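Local structure of V-type ATP synthase alpha chain (5BN3) at residues N136-P148 and I304-V316. The protein is the A subunit of an archaeal V-type (A-type) ATP synthase, a P-loop protein that holds ADP and magnesium. Numbering follows the deposited sequence.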
ATOM      1  N   ASN A 136       3.860 -12.964 -57.224  1.00 36.39           N
ATOM      2  CA  ASN A 136       4.731 -11.825 -56.959  1.00 40.94           C
ATOM      3  C   ASN A 136       3.934 -10.666 -56.375  1.00 40.03           C
ATOM      4  O   ASN A 136       3.085 -10.083 -57.050  1.00 40.77           O
ATOM      5  CB  ASN A 136       5.472 -11.375 -58.219  1.00 48.99           C
ATOM      6  CG  ASN A 136       6.347 -10.155 -57.976  1.00 60.74           C
ATOM      7  OD1 ASN A 136       7.472 -10.271 -57.487  1.00 63.18           O
ATOM      8  ND2 ASN A 136       5.832  -8.979 -58.317  1.00 72.12           N
ATOM      9  N   GLU A 137       4.200 -10.343 -55.115  1.00 42.55           N
ATOM     10  CA  GLU A 137       3.543  -9.217 -54.465  1.00 39.38           C
ATOM     11  C   GLU A 137       4.549  -8.079 -54.302  1.00 51.92           C
ATOM     12  O   GLU A 137       5.183  -7.943 -53.254  1.00 42.54           O
ATOM     13  CB  GLU A 137       2.967  -9.643 -53.110  1.00 39.34           C
ATOM     14  CG  GLU A 137       1.994  -8.643 -52.494  1.00 42.66           C
ATOM     15  CD  GLU A 137       1.222  -9.227 -51.325  1.00 47.16           C
ATOM     16  OE1 GLU A 137       1.465 -10.402 -50.972  1.00 46.78           O
ATOM     17  OE2 GLU A 137       0.366  -8.515 -50.756  1.00 40.61           O
ATOM     18  N   ASN A 138       4.694  -7.280 -55.359  1.00 40.32           N
ATOM     19  CA  ASN A 138       5.640  -6.161 -55.406  1.00 43.57           C
ATOM     20  C   ASN A 138       7.065  -6.510 -54.975  1.00 57.76           C
ATOM     21  O   ASN A 138       7.680  -5.790 -54.188  1.00 50.58           O
ATOM     22  CB  ASN A 138       5.108  -4.959 -54.615  1.00 48.08           C
ATOM     23  CG  ASN A 138       3.865  -4.351 -55.243  1.00 62.17           C
ATOM     24  OD1 ASN A 138       3.952  -3.602 -56.217  1.00 70.42           O
ATOM     25  ND2 ASN A 138       2.703  -4.664 -54.682  1.00 66.86           N
ATOM     26  N   GLY A 139       7.586  -7.614 -55.500  1.00 41.11           N
ATOM     27  CA  GLY A 139       8.946  -8.024 -55.205  1.00 46.28           C
ATOM     28  C   GLY A 139       9.062  -9.155 -54.200  1.00 45.30           C
ATOM     29  O   GLY A 139      10.132  -9.746 -54.051  1.00 52.22           O
ATOM     30  N   PHE A 140       7.970  -9.456 -53.505  1.00 41.43           N
ATOM     31  CA  PHE A 140       7.963 -10.553 -52.543  1.00 41.23           C
ATOM     32  C   PHE A 140       7.318 -11.800 -53.138  1.00 47.50           C
ATOM     33  O   PHE A 140       6.226 -11.731 -53.708  1.00 41.96           O
ATOM     34  CB  PHE A 140       7.229 -10.141 -51.265  1.00 38.75           C
ATOM     35  CG  PHE A 140       7.298 -11.169 -50.171  1.00 44.82           C
ATOM     36  CD1 PHE A 140       8.394 -11.223 -49.324  1.00 47.24           C
ATOM     37  CD2 PHE A 140       6.266 -12.077 -49.985  1.00 36.06           C
ATOM     38  CE1 PHE A 140       8.465 -12.166 -48.315  1.00 45.42           C
ATOM     39  CE2 PHE A 140       6.331 -13.026 -48.976  1.00 39.22           C
ATOM     40  CZ  PHE A 140       7.432 -13.069 -48.142  1.00 47.27           C
ATOM     41  N   GLU A 141       7.991 -12.940 -53.001  1.00 40.74           N
ATOM     42  CA  GLU A 141       7.436 -14.204 -53.473  1.00 45.73           C
ATOM     43  C   GLU A 141       6.410 -14.754 -52.480  1.00 41.52           C
ATOM     44  O   GLU A 141       6.748 -15.501 -51.559  1.00 40.78           O
ATOM     45  CB  GLU A 141       8.540 -15.237 -53.722  1.00 45.45           C
ATOM     46  CG  GLU A 141       8.021 -16.571 -54.245  1.00 45.44           C
ATOM     47  CD  GLU A 141       9.097 -17.636 -54.347  1.00 60.62           C
ATOM     48  OE1 GLU A 141       9.056 -18.600 -53.555  1.00 60.40           O
ATOM     49  OE2 GLU A 141       9.974 -17.519 -55.230  1.00 61.46           O
ATOM     50  N   HIS A 142       5.152 -14.376 -52.670  1.00 38.83           N
ATOM     51  CA  HIS A 142       4.082 -14.869 -51.815  1.00 32.51           C
ATOM     52  C   HIS A 142       3.753 -16.304 -52.196  1.00 44.02           C
ATOM     53  O   HIS A 142       3.372 -16.586 -53.335  1.00 39.68           O
ATOM     54  CB  HIS A 142       2.842 -13.986 -51.950  1.00 35.20           C
ATOM     55  CG  HIS A 142       1.837 -14.179 -50.856  1.00 36.70           C
ATOM     56  ND1 HIS A 142       1.240 -13.120 -50.205  1.00 38.95           N
ATOM     57  CD2 HIS A 142       1.315 -15.300 -50.310  1.00 36.39           C
ATOM     58  CE1 HIS A 142       0.399 -13.583 -49.300  1.00 36.38           C
ATOM     59  NE2 HIS A 142       0.421 -14.902 -49.342  1.00 37.85           N
ATOM     60  N   ARG A 143       3.908 -17.214 -51.241  1.00 37.69           N
ATOM     61  CA  ARG A 143       3.639 -18.620 -51.487  1.00 38.42           C
ATOM     62  C   ARG A 143       2.203 -18.978 -51.130  1.00 46.12           C
ATOM     63  O   ARG A 143       1.780 -18.845 -49.981  1.00 41.52           O
ATOM     64  CB  ARG A 143       4.645 -19.489 -50.728  1.00 35.14           C
ATOM     65  CG  ARG A 143       6.058 -19.353 -51.285  1.00 39.38           C
ATOM     66  CD  ARG A 143       7.126 -19.798 -50.306  1.00 39.92           C
ATOM     67  NE  ARG A 143       8.466 -19.496 -50.811  1.00 38.77           N
ATOM     68  CZ  ARG A 143       9.580 -19.576 -50.090  1.00 53.51           C
ATOM     69  NH1 ARG A 143       9.529 -19.948 -48.819  1.00 46.74           N
ATOM     70  NH2 ARG A 143      10.747 -19.278 -50.639  1.00 52.52           N
ATOM     71  N   ILE A 144       1.451 -19.411 -52.137  1.00 36.16           N
ATOM     72  CA  ILE A 144       0.059 -19.787 -51.935  1.00 34.83           C
ATOM     73  C   ILE A 144       0.003 -21.175 -51.313  1.00 40.14           C
ATOM     74  O   ILE A 144       0.190 -22.182 -51.995  1.00 46.10           O
ATOM     75  CB  ILE A 144      -0.733 -19.758 -53.256  1.00 38.69           C
ATOM     76  CG1 ILE A 144      -0.489 -18.434 -53.986  1.00 33.63           C
ATOM     77  CG2 ILE A 144      -2.220 -19.968 -52.997  1.00 34.42           C
ATOM     78  CD1 ILE A 144      -0.852 -17.197 -53.169  1.00 36.95           C
ATOM     79  N   ILE A 145      -0.231 -21.219 -50.005  1.00 43.60           N
ATOM     80  CA  ILE A 145      -0.333 -22.482 -49.293  1.00 39.63           C
ATOM     81  C   ILE A 145      -1.799 -22.849 -49.101  1.00 43.18           C
ATOM     82  O   ILE A 145      -2.601 -22.031 -48.646  1.00 49.96           O
ATOM     83  CB  ILE A 145       0.401 -22.437 -47.933  1.00 42.06           C
ATOM     84  CG1 ILE A 145      -0.018 -21.204 -47.130  1.00 39.83           C
ATOM     85  CG2 ILE A 145       1.911 -22.426 -48.146  1.00 39.16           C
ATOM     86  CD1 ILE A 145       0.562 -21.169 -45.729  1.00 36.34           C
ATOM     87  N   VAL A 146      -2.145 -24.077 -49.472  1.00 43.54           N
ATOM     88  CA  VAL A 146      -3.511 -24.557 -49.325  1.00 45.41           C
ATOM     89  C   VAL A 146      -3.836 -24.693 -47.843  1.00 45.99           C
ATOM     90  O   VAL A 146      -2.937 -24.936 -47.035  1.00 43.82           O
ATOM     91  CB  VAL A 146      -3.714 -25.902 -50.056  1.00 58.47           C
ATOM     92  CG1 VAL A 146      -3.424 -25.747 -51.536  1.00 57.52           C
ATOM     93  CG2 VAL A 146      -2.825 -26.975 -49.464  1.00 52.69           C
ATOM     94  N   PRO A 147      -5.117 -24.510 -47.476  1.00 47.76           N
ATOM     95  CA  PRO A 147      -5.515 -24.602 -46.066  1.00 52.37           C
ATOM     96  C   PRO A 147      -5.106 -25.936 -45.450  1.00 51.08           C
ATOM     97  O   PRO A 147      -5.046 -26.936 -46.168  1.00 44.37           O
ATOM     98  CB  PRO A 147      -7.040 -24.508 -46.129  1.00 57.39           C
ATOM     99  CG  PRO A 147      -7.318 -23.743 -47.378  1.00 45.35           C
ATOM    100  CD  PRO A 147      -6.251 -24.158 -48.351  1.00 46.61           C
ATOM    101  N   PRO A 148      -4.816 -25.948 -44.138  1.00 44.91           N
ATOM    102  CA  PRO A 148      -4.395 -27.171 -43.444  1.00 50.87           C
ATOM    103  C   PRO A 148      -5.373 -28.338 -43.601  1.00 46.45           C
ATOM    104  O   PRO A 148      -4.951 -29.492 -43.508  1.00 48.49           O
ATOM    105  CB  PRO A 148      -4.334 -26.732 -41.977  1.00 49.85           C
ATOM    106  CG  PRO A 148      -4.006 -25.281 -42.042  1.00 46.09           C
ATOM    107  CD  PRO A 148      -4.722 -24.761 -43.267  1.00 46.33           C
ATOM    108  N   ILE A 304      -1.567 -13.701 -38.821  1.00 30.43           N
ATOM    109  CA  ILE A 304      -0.906 -13.317 -40.063  1.00 33.87           C
ATOM    110  C   ILE A 304       0.578 -13.691 -40.007  1.00 39.28           C
ATOM    111  O   ILE A 304       1.154 -14.134 -41.003  1.00 31.48           O
ATOM    112  CB  ILE A 304      -1.076 -11.805 -40.333  1.00 36.37           C
ATOM    113  CG1 ILE A 304      -2.554 -11.475 -40.574  1.00 34.61           C
ATOM    114  CG2 ILE A 304      -0.236 -11.369 -41.519  1.00 34.83           C
ATOM    115  CD1 ILE A 304      -2.840  -9.986 -40.726  1.00 30.43           C
ATOM    116  N   GLY A 305       1.188 -13.527 -38.834  1.00 36.89           N
ATOM    117  CA  GLY A 305       2.575 -13.918 -38.634  1.00 34.50           C
ATOM    118  C   GLY A 305       2.791 -15.403 -38.838  1.00 30.76           C
ATOM    119  O   GLY A 305       3.765 -15.816 -39.474  1.00 35.72           O
ATOM    120  N   GLU A 306       1.881 -16.205 -38.291  1.00 29.80           N
ATOM    121  CA  GLU A 306       1.936 -17.651 -38.453  1.00 32.62           C
ATOM    122  C   GLU A 306       1.764 -18.032 -39.917  1.00 36.52           C
ATOM    123  O   GLU A 306       2.384 -18.981 -40.392  1.00 35.23           O
ATOM    124  CB  GLU A 306       0.838 -18.321 -37.624  1.00 37.47           C
ATOM    125  CG  GLU A 306       1.048 -18.283 -36.120  1.00 41.51           C
ATOM    126  CD  GLU A 306      -0.114 -18.907 -35.372  1.00 46.96           C
ATOM    127  OE1 GLU A 306      -1.267 -18.755 -35.834  1.00 55.04           O
ATOM    128  OE2 GLU A 306       0.122 -19.553 -34.330  1.00 51.38           O
ATOM    129  N   TYR A 307       0.910 -17.292 -40.617  1.00 34.36           N
ATOM    130  CA  TYR A 307       0.618 -17.553 -42.025  1.00 29.93           C
ATOM    131  C   TYR A 307       1.862 -17.439 -42.898  1.00 37.01           C
ATOM    132  O   TYR A 307       2.125 -18.300 -43.738  1.00 36.87           O
ATOM    133  CB  TYR A 307      -0.478 -16.603 -42.522  1.00 31.67           C
ATOM    134  CG  TYR A 307      -0.702 -16.622 -44.019  1.00 37.35           C
ATOM    135  CD1 TYR A 307      -1.216 -17.745 -44.653  1.00 36.57           C
ATOM    136  CD2 TYR A 307      -0.420 -15.506 -44.794  1.00 32.32           C
ATOM    137  CE1 TYR A 307      -1.428 -17.759 -46.021  1.00 35.13           C
ATOM    138  CE2 TYR A 307      -0.627 -15.512 -46.161  1.00 37.09           C
ATOM    139  CZ  TYR A 307      -1.132 -16.640 -46.767  1.00 44.01           C
ATOM    140  OH  TYR A 307      -1.340 -16.648 -48.126  1.00 37.46           O
ATOM    141  N   PHE A 308       2.633 -16.377 -42.699  1.00 30.78           N
ATOM    142  CA  PHE A 308       3.857 -16.199 -43.472  1.00 32.30           C
ATOM    143  C   PHE A 308       4.953 -17.145 -42.989  1.00 32.56           C
ATOM    144  O   PHE A 308       5.814 -17.557 -43.767  1.00 36.92           O
ATOM    145  CB  PHE A 308       4.313 -14.740 -43.435  1.00 32.08           C
ATOM    146  CG  PHE A 308       3.540 -13.844 -44.362  1.00 36.63           C
ATOM    147  CD1 PHE A 308       3.839 -13.807 -45.717  1.00 34.96           C
ATOM    148  CD2 PHE A 308       2.516 -13.039 -43.884  1.00 34.90           C
ATOM    149  CE1 PHE A 308       3.132 -12.985 -46.580  1.00 32.80           C
ATOM    150  CE2 PHE A 308       1.806 -12.212 -44.739  1.00 33.11           C
ATOM    151  CZ  PHE A 308       2.113 -12.187 -46.089  1.00 33.53           C
ATOM    152  N   ARG A 309       4.911 -17.494 -41.706  1.00 34.68           N
ATOM    153  CA  ARG A 309       5.795 -18.519 -41.160  1.00 36.14           C
ATOM    154  C   ARG A 309       5.554 -19.854 -41.862  1.00 36.78           C
ATOM    155  O   ARG A 309       6.497 -20.583 -42.177  1.00 37.87           O
ATOM    156  CB  ARG A 309       5.558 -18.676 -39.657  1.00 31.23           C
ATOM    157  CG  ARG A 309       6.360 -19.798 -39.008  1.00 30.24           C
ATOM    158  CD  ARG A 309       5.681 -20.284 -37.743  1.00 38.92           C
ATOM    159  NE  ARG A 309       4.393 -20.913 -38.036  1.00 36.45           N
ATOM    160  CZ  ARG A 309       3.520 -21.304 -37.114  1.00 40.93           C
ATOM    161  NH1 ARG A 309       3.787 -21.131 -35.826  1.00 36.03           N
ATOM    162  NH2 ARG A 309       2.375 -21.863 -37.480  1.00 36.23           N
ATOM    163  N   ASP A 310       4.286 -20.162 -42.116  1.00 33.53           N
ATOM    164  CA  ASP A 310       3.910 -21.421 -42.754  1.00 42.58           C
ATOM    165  C   ASP A 310       4.388 -21.520 -44.205  1.00 37.83           C
ATOM    166  O   ASP A 310       4.440 -22.610 -44.775  1.00 39.50           O
ATOM    167  CB  ASP A 310       2.391 -21.612 -42.681  1.00 34.35           C
ATOM    168  CG  ASP A 310       1.894 -21.838 -41.266  1.00 53.18           C
ATOM    169  OD1 ASP A 310       2.703 -22.227 -40.395  1.00 46.95           O
ATOM    170  OD2 ASP A 310       0.683 -21.638 -41.030  1.00 46.02           O
ATOM    171  N   GLN A 311       4.737 -20.383 -44.800  1.00 35.20           N
ATOM    172  CA  GLN A 311       5.275 -20.366 -46.157  1.00 36.17           C
ATOM    173  C   GLN A 311       6.772 -20.648 -46.147  1.00 42.46           C
ATOM    174  O   GLN A 311       7.407 -20.704 -47.200  1.00 36.49           O
ATOM    175  CB  GLN A 311       5.005 -19.015 -46.831  1.00 33.07           C
ATOM    176  CG  GLN A 311       3.530 -18.669 -46.990  1.00 31.46           C
ATOM    177  CD  GLN A 311       3.311 -17.283 -47.568  1.00 36.62           C
ATOM    178  OE1 GLN A 311       4.141 -16.771 -48.322  1.00 38.23           O
ATOM    179  NE2 GLN A 311       2.192 -16.665 -47.207  1.00 39.40           N
ATOM    180  N   GLY A 312       7.336 -20.819 -44.956  1.00 31.43           N
ATOM    181  CA  GLY A 312       8.757 -21.085 -44.826  1.00 33.09           C
ATOM    182  C   GLY A 312       9.559 -19.800 -44.763  1.00 35.02           C
ATOM    183  O   GLY A 312      10.710 -19.747 -45.202  1.00 37.23           O
ATOM    184  N   TYR A 313       8.947 -18.759 -44.209  1.00 33.40           N
ATOM    185  CA  TYR A 313       9.609 -17.468 -44.079  1.00 34.30           C
ATOM    186  C   TYR A 313       9.893 -17.130 -42.617  1.00 37.53           C
ATOM    187  O   TYR A 313       9.313 -17.721 -41.703  1.00 32.35           O
ATOM    188  CB  TYR A 313       8.759 -16.363 -44.714  1.00 39.20           C
ATOM    189  CG  TYR A 313       8.770 -16.354 -46.228  1.00 39.85           C
ATOM    190  CD1 TYR A 313       9.944 -16.125 -46.931  1.00 42.06           C
ATOM    191  CD2 TYR A 313       7.602 -16.542 -46.952  1.00 34.88           C
ATOM    192  CE1 TYR A 313       9.959 -16.104 -48.314  1.00 44.53           C
ATOM    193  CE2 TYR A 313       7.606 -16.522 -48.337  1.00 40.10           C
ATOM    194  CZ  TYR A 313       8.789 -16.303 -49.011  1.00 47.79           C
ATOM    195  OH  TYR A 313       8.806 -16.279 -50.386  1.00 44.89           O
ATOM    196  N   SER A 314      10.797 -16.178 -42.403  1.00 32.46           N
ATOM    197  CA  SER A 314      11.060 -15.661 -41.066  1.00 37.87           C
ATOM    198  C   SER A 314      10.250 -14.384 -40.880  1.00 35.33           C
ATOM    199  O   SER A 314      10.249 -13.503 -41.745  1.00 35.69           O
ATOM    200  CB  SER A 314      12.550 -15.387 -40.865  1.00 38.87           C
ATOM    201  OG  SER A 314      13.001 -14.349 -41.712  1.00 47.95           O
ATOM    202  N   VAL A 315       9.543 -14.301 -39.756  1.00 33.07           N
ATOM    203  CA  VAL A 315       8.630 -13.199 -39.490  1.00 28.42           C
ATOM    204  C   VAL A 315       8.933 -12.606 -38.117  1.00 31.51           C
ATOM    205  O   VAL A 315       9.318 -13.328 -37.193  1.00 30.56           O
ATOM    206  CB  VAL A 315       7.163 -13.689 -39.504  1.00 30.85           C
ATOM    207  CG1 VAL A 315       6.194 -12.520 -39.372  1.00 33.34           C
ATOM    208  CG2 VAL A 315       6.872 -14.461 -40.773  1.00 37.38           C
ATOM    209  N   VAL A 316       8.783 -11.291 -37.992  1.00 32.26           N
ATOM    210  CA  VAL A 316       8.817 -10.650 -36.683  1.00 32.55           C
ATOM    211  C   VAL A 316       7.529  -9.872 -36.439  1.00 32.21           C
ATOM    212  O   VAL A 316       7.054  -9.147 -37.314  1.00 34.72           O
ATOM    213  CB  VAL A 316      10.060  -9.740 -36.496  1.00 38.09           C
ATOM    214  CG1 VAL A 316      10.158  -8.724 -37.611  1.00 38.40           C
ATOM    215  CG2 VAL A 316      10.019  -9.044 -35.142  1.00 37.86           C
TER
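Strand 140-145, the outermost strand of a four-stranded antiparallel sheet in the barrel-sandwich domain, lies against the C-terminal end of helix 293-309 in the P-loop nucleotide-binding domain, an inter-domain contact in which Arg143 and Tyr313 stack face to face. The helix ends in a Schellman motif at Gly312, and the chain then turns into strand 314-320, placing the Tyr313 ring between two residues of the outermost strand. The Arg143 guanidinium lies flat on one face, the planes 16° apart, while Phe140 CZ approaches the other, 3.5 Å from Tyr313 CE2. Arg143 is fixed in its own plane at two edges: NE meets Glu141 OE1 at 2.9 Å in a salt bridge, and NH1 donates to Gln311 O at 2.8 Å. Gln311, extended beyond CG, carries its amide back to the strand, where OE1 accepts from Arg143 N at 3.0 Å, the donor standing above the carbonyl plane. Farther along the strand, Ile145 CD1 packs 3.6 Å from Asp310 CB; the Asp310 carboxylate pairs with Arg309 and Arg188. With CG anti to its backbone nitrogen (chi1 -164°), the buried His142 swings its ring toward the helix, where Phe308 CE1 lies over one face of it; Glu137 OE1 accepts from ND1, fixing the ring's rotation, and NE2 shares a 2.8 Å hydrogen bond with Tyr307 OH.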